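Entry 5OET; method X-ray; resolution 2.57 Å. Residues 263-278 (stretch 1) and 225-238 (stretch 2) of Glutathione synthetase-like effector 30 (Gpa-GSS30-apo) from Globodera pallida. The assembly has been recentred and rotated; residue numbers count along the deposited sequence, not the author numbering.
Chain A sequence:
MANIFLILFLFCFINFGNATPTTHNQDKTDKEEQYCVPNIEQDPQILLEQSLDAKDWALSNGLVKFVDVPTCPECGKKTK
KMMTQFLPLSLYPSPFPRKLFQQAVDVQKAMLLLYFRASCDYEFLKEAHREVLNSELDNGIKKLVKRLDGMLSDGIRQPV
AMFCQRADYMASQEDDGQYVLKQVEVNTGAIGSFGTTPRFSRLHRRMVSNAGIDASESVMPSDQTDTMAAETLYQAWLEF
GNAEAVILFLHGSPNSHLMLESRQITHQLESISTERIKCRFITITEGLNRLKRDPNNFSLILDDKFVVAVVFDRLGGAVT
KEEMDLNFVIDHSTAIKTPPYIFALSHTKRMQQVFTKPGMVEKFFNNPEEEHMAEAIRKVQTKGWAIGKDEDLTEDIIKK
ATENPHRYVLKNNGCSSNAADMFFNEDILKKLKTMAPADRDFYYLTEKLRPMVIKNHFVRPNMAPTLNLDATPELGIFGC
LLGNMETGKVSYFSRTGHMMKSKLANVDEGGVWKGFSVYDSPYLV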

ATOM      1  N   ARG A 263       4.568  -5.310 -10.037  1.00 38.83           N
ATOM      2  CA  ARG A 263       3.428  -6.006  -9.471  1.00 37.32           C
ATOM      3  C   ARG A 263       2.198  -5.154  -9.489  1.00 36.45           C
ATOM      4  O   ARG A 263       1.092  -5.654  -9.672  1.00 36.87           O
ATOM      5  CB  ARG A 263       3.718  -6.415  -8.040  1.00 37.66           C
ATOM      6  CG  ARG A 263       4.801  -7.476  -7.921  1.00 37.79           C
ATOM      7  CD  ARG A 263       4.243  -8.829  -8.217  1.00 38.82           C
ATOM      8  NE  ARG A 263       5.190  -9.878  -7.885  1.00 40.42           N
ATOM      9  CZ  ARG A 263       5.082 -11.147  -8.273  1.00 41.19           C
ATOM     10  NH1 ARG A 263       4.065 -11.546  -9.034  1.00 40.88           N
ATOM     11  NH2 ARG A 263       6.010 -12.026  -7.897  1.00 42.89           N
ATOM     12  N   GLN A 264       2.392  -3.867  -9.285  1.00 35.92           N
ATOM     13  CA  GLN A 264       1.294  -2.894  -9.291  1.00 35.97           C
ATOM     14  C   GLN A 264       0.724  -2.685 -10.664  1.00 36.09           C
ATOM     15  O   GLN A 264      -0.454  -2.364 -10.784  1.00 36.76           O
ATOM     16  CB  GLN A 264       1.739  -1.546  -8.685  1.00 35.41           C
ATOM     17  CG  GLN A 264       1.843  -1.594  -7.169  1.00 34.64           C
ATOM     18  CD  GLN A 264       2.729  -0.535  -6.567  1.00 35.42           C
ATOM     19  OE1 GLN A 264       3.068  -0.614  -5.390  1.00 35.59           O
ATOM     20  NE2 GLN A 264       3.099   0.473  -7.349  1.00 36.63           N
ATOM     21  N   ILE A 265       1.542  -2.868 -11.697  1.00 37.42           N
ATOM     22  CA  ILE A 265       1.033  -2.851 -13.075  1.00 38.92           C
ATOM     23  C   ILE A 265       0.045  -3.992 -13.245  1.00 40.41           C
ATOM     24  O   ILE A 265      -1.031  -3.772 -13.796  1.00 42.40           O
ATOM     25  CB  ILE A 265       2.155  -2.896 -14.149  1.00 38.45           C
ATOM     26  CG1 ILE A 265       2.932  -1.588 -14.131  1.00 39.26           C
ATOM     27  CG2 ILE A 265       1.585  -3.053 -15.537  1.00 38.01           C
ATOM     28  CD1 ILE A 265       4.314  -1.671 -14.713  1.00 40.02           C
ATOM     29  N   THR A 266       0.397  -5.182 -12.744  1.00 40.11           N
ATOM     30  CA  THR A 266      -0.444  -6.363 -12.877  1.00 40.63           C
ATOM     31  C   THR A 266      -1.731  -6.242 -12.086  1.00 40.98           C
ATOM     32  O   THR A 266      -2.730  -6.836 -12.467  1.00 42.60           O
ATOM     33  CB  THR A 266       0.251  -7.673 -12.434  1.00 40.84           C
ATOM     34  OG1 THR A 266       0.479  -7.655 -11.016  1.00 39.87           O
ATOM     35  CG2 THR A 266       1.562  -7.880 -13.191  1.00 40.86           C
ATOM     36  N   HIS A 267      -1.721  -5.488 -10.993  1.00 41.28           N
ATOM     37  CA  HIS A 267      -2.960  -5.274 -10.226  1.00 41.46           C
ATOM     38  C   HIS A 267      -3.939  -4.474 -11.080  1.00 42.08           C
ATOM     39  O   HIS A 267      -5.135  -4.706 -11.006  1.00 42.58           O
ATOM     40  CB  HIS A 267      -2.729  -4.592  -8.884  1.00 40.38           C
ATOM     41  CG  HIS A 267      -1.724  -5.278  -8.016  1.00 41.32           C
ATOM     42  ND1 HIS A 267      -0.998  -4.612  -7.048  1.00 43.01           N
ATOM     43  CD2 HIS A 267      -1.295  -6.560  -7.991  1.00 41.45           C
ATOM     44  CE1 HIS A 267      -0.174  -5.461  -6.457  1.00 42.93           C
ATOM     45  NE2 HIS A 267      -0.332  -6.647  -7.015  1.00 42.23           N
ATOM     46  N   GLN A 268      -3.430  -3.576 -11.919  1.00 42.53           N
ATOM     47  CA  GLN A 268      -4.286  -2.872 -12.876  1.00 44.24           C
ATOM     48  C   GLN A 268      -4.707  -3.733 -14.073  1.00 45.67           C
ATOM     49  O   GLN A 268      -5.828  -3.615 -14.551  1.00 45.94           O
ATOM     50  CB  GLN A 268      -3.630  -1.573 -13.349  1.00 43.86           C
ATOM     51  CG  GLN A 268      -3.567  -0.490 -12.279  1.00 44.07           C
ATOM     52  CD  GLN A 268      -4.934  -0.134 -11.739  1.00 45.17           C
ATOM     53  OE1 GLN A 268      -5.847   0.196 -12.498  1.00 47.12           O
ATOM     54  NE2 GLN A 268      -5.097  -0.242 -10.426  1.00 45.26           N
ATOM     55  N   LEU A 269      -3.806  -4.573 -14.562  1.00 47.61           N
ATOM     56  CA  LEU A 269      -4.087  -5.463 -15.705  1.00 49.76           C
ATOM     57  C   LEU A 269      -5.239  -6.432 -15.417  1.00 52.25           C
ATOM     58  O   LEU A 269      -6.069  -6.666 -16.279  1.00 50.99           O
ATOM     59  CB  LEU A 269      -2.831  -6.241 -16.086  1.00 49.94           C
ATOM     60  CG  LEU A 269      -2.845  -7.108 -17.338  1.00 51.08           C
ATOM     61  CD1 LEU A 269      -3.178  -6.291 -18.573  1.00 52.13           C
ATOM     62  CD2 LEU A 269      -1.493  -7.787 -17.537  1.00 50.57           C
ATOM     63  N   GLU A 270      -5.284  -6.964 -14.193  1.00 54.65           N
ATOM     64  CA  GLU A 270      -6.392  -7.805 -13.710  1.00 56.05           C
ATOM     65  C   GLU A 270      -7.768  -7.158 -13.795  1.00 60.39           C
ATOM     66  O   GLU A 270      -8.720  -7.781 -14.215  1.00 66.12           O
ATOM     67  CB  GLU A 270      -6.164  -8.151 -12.244  1.00 55.13           C
ATOM     68  CG  GLU A 270      -5.035  -9.137 -12.001  1.00 54.92           C
ATOM     69  CD  GLU A 270      -4.514  -9.106 -10.581  1.00 53.16           C
ATOM     70  OE1 GLU A 270      -5.223  -8.609  -9.680  1.00 53.55           O
ATOM     71  OE2 GLU A 270      -3.397  -9.609 -10.355  1.00 51.66           O
ATOM     72  N   SER A 271      -7.880  -5.917 -13.357  1.00 63.87           N
ATOM     73  CA  SER A 271      -9.167  -5.230 -13.320  1.00 67.32           C
ATOM     74  C   SER A 271      -9.577  -4.550 -14.650  1.00 68.84           C
ATOM     75  O   SER A 271     -10.619  -3.917 -14.699  1.00 69.46           O
ATOM     76  CB  SER A 271      -9.134  -4.193 -12.204  1.00 68.68           C
ATOM     77  OG  SER A 271      -8.181  -3.191 -12.517  1.00 69.09           O
ATOM     78  N   ILE A 272      -8.764  -4.645 -15.704  1.00 70.82           N
ATOM     79  CA  ILE A 272      -9.171  -4.186 -17.044  1.00 71.56           C
ATOM     80  C   ILE A 272      -9.360  -5.353 -18.019  1.00 74.25           C
ATOM     81  O   ILE A 272      -9.277  -5.157 -19.233  1.00 78.38           O
ATOM     82  CB  ILE A 272      -8.205  -3.105 -17.636  1.00 70.02           C
ATOM     83  CG1 ILE A 272      -6.852  -3.687 -18.075  1.00 68.33           C
ATOM     84  CG2 ILE A 272      -7.994  -1.962 -16.644  1.00 69.59           C
ATOM     85  CD1 ILE A 272      -5.966  -2.683 -18.799  1.00 67.60           C
ATOM     86  N   SER A 273      -9.633  -6.553 -17.498  1.00 73.46           N
ATOM     87  CA  SER A 273      -9.959  -7.703 -18.349  1.00 73.16           C
ATOM     88  C   SER A 273     -10.788  -8.762 -17.603  1.00 73.28           C
ATOM     89  O   SER A 273     -10.852  -8.723 -16.377  1.00 70.81           O
ATOM     90  CB  SER A 273      -8.666  -8.320 -18.876  1.00 72.98           C
ATOM     91  OG  SER A 273      -8.958  -9.103 -20.027  1.00 76.03           O
ATOM     92  N   THR A 274     -11.469  -9.656 -18.333  1.00 74.86           N
ATOM     93  CA  THR A 274     -12.203 -10.786 -17.719  1.00 78.53           C
ATOM     94  C   THR A 274     -11.344 -12.041 -17.592  1.00 78.97           C
ATOM     95  O   THR A 274     -11.327 -12.711 -16.553  1.00 74.76           O
ATOM     96  CB  THR A 274     -13.474 -11.209 -18.515  1.00 82.34           C
ATOM     97  OG1 THR A 274     -14.258 -10.062 -18.863  1.00 84.33           O
ATOM     98  CG2 THR A 274     -14.330 -12.210 -17.700  1.00 82.12           C
ATOM     99  N   GLU A 275     -10.683 -12.402 -18.689  1.00 83.14           N
ATOM    100  CA  GLU A 275      -9.940 -13.649 -18.755  1.00 84.73           C
ATOM    101  C   GLU A 275      -8.594 -13.250 -18.189  1.00 81.54           C
ATOM    102  O   GLU A 275      -7.830 -12.519 -18.812  1.00 81.04           O
ATOM    103  CB  GLU A 275      -9.848 -14.220 -20.181  1.00 88.21           C
ATOM    104  CG  GLU A 275      -9.552 -15.727 -20.330  1.00 88.81           C
ATOM    105  CD  GLU A 275     -10.732 -16.644 -20.061  1.00 88.45           C
ATOM    106  OE1 GLU A 275     -11.547 -16.370 -19.153  1.00 86.58           O
ATOM    107  OE2 GLU A 275     -10.818 -17.670 -20.756  1.00 88.91           O
ATOM    108  N   ARG A 276      -8.411 -13.603 -16.938  1.00 79.36           N
ATOM    109  CA  ARG A 276      -7.069 -13.649 -16.325  1.00 78.05           C
ATOM    110  C   ARG A 276      -5.889 -13.891 -17.301  1.00 72.72           C
ATOM    111  O   ARG A 276      -5.590 -15.042 -17.620  1.00 72.38           O
ATOM    112  CB  ARG A 276      -7.052 -14.773 -15.257  1.00 82.86           C
ATOM    113  CG  ARG A 276      -5.764 -14.781 -14.414  1.00 86.65           C
ATOM    114  CD  ARG A 276      -5.752 -13.696 -13.336  1.00 88.70           C
ATOM    115  NE  ARG A 276      -5.340 -12.361 -13.804  1.00 90.31           N
ATOM    116  CZ  ARG A 276      -4.080 -11.964 -14.001  1.00 92.57           C
ATOM    117  NH1 ARG A 276      -3.045 -12.782 -13.775  1.00 93.14           N
ATOM    118  NH2 ARG A 276      -3.841 -10.729 -14.444  1.00 91.76           N
ATOM    119  N   ILE A 277      -5.194 -12.832 -17.737  1.00 65.08           N
ATOM    120  CA  ILE A 277      -3.912 -13.014 -18.433  1.00 60.91           C
ATOM    121  C   ILE A 277      -2.813 -13.380 -17.439  1.00 58.94           C
ATOM    122  O   ILE A 277      -2.600 -12.673 -16.471  1.00 58.14           O
ATOM    123  CB  ILE A 277      -3.492 -11.765 -19.212  1.00 59.10           C
ATOM    124  CG1 ILE A 277      -4.495 -11.499 -20.330  1.00 59.85           C
ATOM    125  CG2 ILE A 277      -2.089 -11.933 -19.799  1.00 58.51           C
ATOM    126  CD1 ILE A 277      -4.377 -10.121 -20.924  1.00 58.79           C
ATOM    127  N   LYS A 278      -2.119 -14.482 -17.681  1.00 59.64           N
ATOM    128  CA  LYS A 278      -1.074 -14.912 -16.771  1.00 59.01           C
ATOM    129  C   LYS A 278       0.161 -14.057 -17.025  1.00 54.86           C
ATOM    130  O   LYS A 278       0.576 -13.851 -18.160  1.00 55.15           O
ATOM    131  CB  LYS A 278      -0.761 -16.400 -16.918  1.00 62.44           C
ATOM    132  CG  LYS A 278      -1.899 -17.326 -16.500  1.00 65.94           C
ATOM    133  CD  LYS A 278      -1.756 -18.729 -17.117  1.00 70.09           C
ATOM    134  CE  LYS A 278      -2.161 -18.780 -18.588  1.00 71.04           C
ATOM    135  NZ  LYS A 278      -1.752 -20.023 -19.318  1.00 72.58           N
TER
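Stretch 2 225-238: TDTMAAETLYQAWL

Stretch 2 is helical throughout, from T225 to L238, with most phi/psi values near -60/-45 and a ladder of i to i+4 bonds such as A230 N to D226 O (3.1 Å) and Y234 N to A230 O (2.9 Å). It lies across a helix that begins earlier in the chain and carries the first part of stretch 1; loop and turn follow. The two axes approach to 8.0 Å and their N-to-C directions differ by 68° (signed crossing angle -68°), so the helices cross steeply, and the chain after the first helix extends the contact along stretch 2. The CA pairs locate the crossing: I265 CA to D226 CA is 5.2 Å, Q268 CA to T227 CA 5.5 Å and L269 CA to A230 CA 4.9 Å.

Along stretch 1, Q264 contributes chiefly its backbone, with Q264 O 4.3 Å from D226 CB. I265 is the first substantial contact. Its side chain (chi1 m, chi2 t) fits as a knob into a hole formed by D226, A229, A230 and L233, with I265 CG1 4.1 Å from A229 CB and I265 CG2 3.8 Å from L233 CD1. At A230 the backbone of I265 comes close to the side chain: I265 O lies 3.8 Å from A230 CB. T266 points away.

Q268 points toward stretch 2 and supplies the only hydrogen bond between the stretches, accepted by Q268 OE1 from T227 OG1 at 2.9 Å. Its chain also packs on D226 (Q268 CG to D226 CG, 3.5 Å). L269 (chi1 t, chi2 p) leaves its backbone sideways, but its end comes nearer, placing L269 CD1 3.6 Å from A230 O and 3.8 Å from Y234 CB.

A type I turn from E270 to S273 then redirects the chain. Within it, I272 points toward the helix and sets I272 CD1 4.0 Å from A230 CB and 3.7 Å from E231 CG. S273 OG approaches Y234 CE1 at 3.4 Å, obliquely to the ring.

T274 and R276 do not reach stretch 2, and the end of E275 leads away. Contact resumes at I277, which is buried and packs against two aromatic rings: its CD1 meets the edge of Y234 (I277 CD1 to Y234 CD1, 3.5 Å) and lies over one face of W237 (I277 CD1 to W237 CE3, 3.6 Å). I277 CG1 is 3.9 Å from the centroid of the W237 six-membered ring and 5° off its normal, a CH-pi geometry. Altogether the stretches bury 709 Å², summed over both sides.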

ATOM      1  N   THR A 225      -1.030   6.173 -14.385  1.00 51.03           N
ATOM      2  CA  THR A 225       0.104   5.665 -15.156  1.00 49.64           C
ATOM      3  C   THR A 225       0.301   4.158 -14.967  1.00 48.05           C
ATOM      4  O   THR A 225       0.791   3.483 -15.882  1.00 47.05           O
ATOM      5  CB  THR A 225       1.390   6.452 -14.833  1.00 50.25           C
ATOM      6  OG1 THR A 225       1.295   7.740 -15.426  1.00 50.78           O
ATOM      7  CG2 THR A 225       2.619   5.799 -15.409  1.00 50.19           C
ATOM      8  N   ASP A 226      -0.061   3.629 -13.797  1.00 46.91           N
ATOM      9  CA  ASP A 226      -0.122   2.155 -13.632  1.00 46.91           C
ATOM     10  C   ASP A 226      -1.109   1.526 -14.627  1.00 45.51           C
ATOM     11  O   ASP A 226      -0.782   0.543 -15.286  1.00 44.32           O
ATOM     12  CB  ASP A 226      -0.401   1.701 -12.170  1.00 46.69           C
ATOM     13  CG  ASP A 226      -1.648   2.332 -11.544  1.00 46.85           C
ATOM     14  OD1 ASP A 226      -2.347   3.169 -12.191  1.00 47.30           O
ATOM     15  OD2 ASP A 226      -1.902   1.986 -10.360  1.00 46.09           O
ATOM     16  N   THR A 227      -2.281   2.139 -14.759  1.00 44.36           N
ATOM     17  CA  THR A 227      -3.274   1.755 -15.752  1.00 45.44           C
ATOM     18  C   THR A 227      -2.751   1.884 -17.184  1.00 45.13           C
ATOM     19  O   THR A 227      -2.974   1.000 -17.997  1.00 43.73           O
ATOM     20  CB  THR A 227      -4.543   2.615 -15.582  1.00 47.48           C
ATOM     21  OG1 THR A 227      -5.109   2.321 -14.306  1.00 49.97           O
ATOM     22  CG2 THR A 227      -5.587   2.365 -16.676  1.00 48.66           C
ATOM     23  N   MET A 228      -2.077   2.997 -17.478  1.00 44.78           N
ATOM     24  CA  MET A 228      -1.529   3.257 -18.805  1.00 44.71           C
ATOM     25  C   MET A 228      -0.663   2.102 -19.285  1.00 44.98           C
ATOM     26  O   MET A 228      -0.806   1.635 -20.428  1.00 44.91           O
ATOM     27  CB  MET A 228      -0.658   4.514 -18.764  1.00 44.60           C
ATOM     28  CG  MET A 228       0.124   4.794 -20.040  1.00 45.72           C
ATOM     29  SD  MET A 228       1.647   5.712 -19.795  1.00 46.76           S
ATOM     30  CE  MET A 228       2.702   4.530 -18.975  1.00 45.10           C
ATOM     31  N   ALA A 229       0.272   1.699 -18.416  1.00 43.47           N
ATOM     32  CA  ALA A 229       1.181   0.592 -18.691  1.00 43.20           C
ATOM     33  C   ALA A 229       0.395  -0.714 -18.903  1.00 43.25           C
ATOM     34  O   ALA A 229       0.618  -1.417 -19.875  1.00 43.96           O
ATOM     35  CB  ALA A 229       2.195   0.444 -17.560  1.00 42.25           C
ATOM     36  N   ALA A 230      -0.545  -0.992 -18.004  1.00 43.01           N
ATOM     37  CA  ALA A 230      -1.430  -2.139 -18.120  1.00 43.45           C
ATOM     38  C   ALA A 230      -2.179  -2.162 -19.448  1.00 43.94           C
ATOM     39  O   ALA A 230      -2.164  -3.179 -20.137  1.00 45.07           O
ATOM     40  CB  ALA A 230      -2.412  -2.170 -16.958  1.00 43.93           C
ATOM     41  N   GLU A 231      -2.804  -1.044 -19.814  1.00 45.23           N
ATOM     42  CA  GLU A 231      -3.583  -0.958 -21.060  1.00 47.79           C
ATOM     43  C   GLU A 231      -2.737  -1.218 -22.299  1.00 46.99           C
ATOM     44  O   GLU A 231      -3.253  -1.728 -23.286  1.00 48.44           O
ATOM     45  CB  GLU A 231      -4.269   0.396 -21.220  1.00 50.98           C
ATOM     46  CG  GLU A 231      -5.440   0.661 -20.267  1.00 54.84           C
ATOM     47  CD  GLU A 231      -5.894   2.145 -20.243  1.00 58.90           C
ATOM     48  OE1 GLU A 231      -7.083   2.391 -19.918  1.00 60.93           O
ATOM     49  OE2 GLU A 231      -5.072   3.071 -20.539  1.00 62.01           O
ATOM     50  N   THR A 232      -1.457  -0.865 -22.244  1.00 45.63           N
ATOM     51  CA  THR A 232      -0.541  -1.045 -23.369  1.00 45.91           C
ATOM     52  C   THR A 232      -0.020  -2.491 -23.461  1.00 46.31           C
ATOM     53  O   THR A 232       0.142  -3.029 -24.563  1.00 46.31           O
ATOM     54  CB  THR A 232       0.641  -0.051 -23.264  1.00 45.79           C
ATOM     55  OG1 THR A 232       0.130   1.283 -23.171  1.00 47.14           O
ATOM     56  CG2 THR A 232       1.545  -0.139 -24.476  1.00 46.77           C
ATOM     57  N   LEU A 233       0.265  -3.109 -22.310  1.00 45.67           N
ATOM     58  CA  LEU A 233       0.586  -4.547 -22.248  1.00 45.82           C
ATOM     59  C   LEU A 233      -0.563  -5.441 -22.732  1.00 45.51           C
ATOM     60  O   LEU A 233      -0.332  -6.391 -23.476  1.00 45.16           O
ATOM     61  CB  LEU A 233       0.989  -4.970 -20.825  1.00 46.44           C
ATOM     62  CG  LEU A 233       2.402  -4.584 -20.352  1.00 46.88           C
ATOM     63  CD1 LEU A 233       2.491  -4.718 -18.836  1.00 46.58           C
ATOM     64  CD2 LEU A 233       3.477  -5.431 -21.036  1.00 48.29           C
ATOM     65  N   TYR A 234      -1.786  -5.143 -22.292  1.00 44.55           N
ATOM     66  CA  TYR A 234      -2.980  -5.833 -22.780  1.00 45.07           C
ATOM     67  C   TYR A 234      -3.119  -5.746 -24.307  1.00 45.81           C
ATOM     68  O   TYR A 234      -3.397  -6.750 -24.957  1.00 47.64           O
ATOM     69  CB  TYR A 234      -4.229  -5.253 -22.125  1.00 45.99           C
ATOM     70  CG  TYR A 234      -5.530  -5.919 -22.548  1.00 47.56           C
ATOM     71  CD1 TYR A 234      -5.817  -7.197 -22.148  1.00 47.91           C
ATOM     72  CD2 TYR A 234      -6.476  -5.255 -23.322  1.00 48.78           C
ATOM     73  CE1 TYR A 234      -7.021  -7.811 -22.485  1.00 48.88           C
ATOM     74  CE2 TYR A 234      -7.653  -5.877 -23.699  1.00 50.16           C
ATOM     75  CZ  TYR A 234      -7.915  -7.154 -23.274  1.00 49.59           C
ATOM     76  OH  TYR A 234      -9.083  -7.744 -23.632  1.00 51.12           O
ATOM     77  N   GLN A 235      -2.933  -4.552 -24.872  1.00 45.19           N
ATOM     78  CA  GLN A 235      -2.982  -4.385 -26.320  1.00 45.77           C
ATOM     79  C   GLN A 235      -1.838  -5.131 -27.008  1.00 45.74           C
ATOM     80  O   GLN A 235      -2.044  -5.648 -28.080  1.00 47.55           O
ATOM     81  CB  GLN A 235      -2.950  -2.911 -26.739  1.00 45.49           C
ATOM     82  CG  GLN A 235      -4.167  -2.105 -26.341  1.00 45.35           C
ATOM     83  CD  GLN A 235      -5.419  -2.546 -27.050  1.00 46.68           C
ATOM     84  OE1 GLN A 235      -5.431  -2.735 -28.262  1.00 47.56           O
ATOM     85  NE2 GLN A 235      -6.484  -2.722 -26.295  1.00 47.55           N
ATOM     86  N   ALA A 236      -0.655  -5.190 -26.402  1.00 44.65           N
ATOM     87  CA  ALA A 236       0.449  -5.993 -26.951  1.00 45.58           C
ATOM     88  C   ALA A 236       0.130  -7.493 -26.955  1.00 47.37           C
ATOM     89  O   ALA A 236       0.356  -8.193 -27.953  1.00 48.66           O
ATOM     90  CB  ALA A 236       1.745  -5.729 -26.205  1.00 43.76           C
ATOM     91  N   TRP A 237      -0.400  -7.978 -25.841  1.00 48.23           N
ATOM     92  CA  TRP A 237      -0.840  -9.357 -25.731  1.00 50.08           C
ATOM     93  C   TRP A 237      -1.843  -9.685 -26.835  1.00 52.24           C
ATOM     94  O   TRP A 237      -1.695 -10.683 -27.524  1.00 54.19           O
ATOM     95  CB  TRP A 237      -1.468  -9.575 -24.362  1.00 50.54           C
ATOM     96  CG  TRP A 237      -1.833 -10.966 -24.078  1.00 52.55           C
ATOM     97  CD1 TRP A 237      -0.998 -11.974 -23.701  1.00 52.43           C
ATOM     98  CD2 TRP A 237      -3.143 -11.524 -24.135  1.00 54.66           C
ATOM     99  NE1 TRP A 237      -1.714 -13.127 -23.514  1.00 54.22           N
ATOM    100  CE2 TRP A 237      -3.036 -12.874 -23.769  1.00 55.16           C
ATOM    101  CE3 TRP A 237      -4.404 -11.010 -24.455  1.00 55.39           C
ATOM    102  CZ2 TRP A 237      -4.138 -13.716 -23.723  1.00 56.80           C
ATOM    103  CZ3 TRP A 237      -5.491 -11.841 -24.400  1.00 56.65           C
ATOM    104  CH2 TRP A 237      -5.356 -13.181 -24.039  1.00 57.43           C
ATOM    105  N   LEU A 238      -2.840  -8.822 -27.026  1.00 53.57           N
ATOM    106  CA  LEU A 238      -3.798  -8.997 -28.117  1.00 55.39           C
ATOM    107  C   LEU A 238      -3.165  -9.015 -29.512  1.00 56.79           C
ATOM    108  O   LEU A 238      -3.568  -9.824 -30.342  1.00 59.20           O
ATOM    109  CB  LEU A 238      -4.881  -7.924 -28.078  1.00 56.50           C
ATOM    110  CG  LEU A 238      -5.910  -7.950 -26.952  1.00 57.38           C
ATOM    111  CD1 LEU A 238      -6.823  -6.732 -27.086  1.00 58.48           C
ATOM    112  CD2 LEU A 238      -6.722  -9.235 -26.992  1.00 58.85           C
TER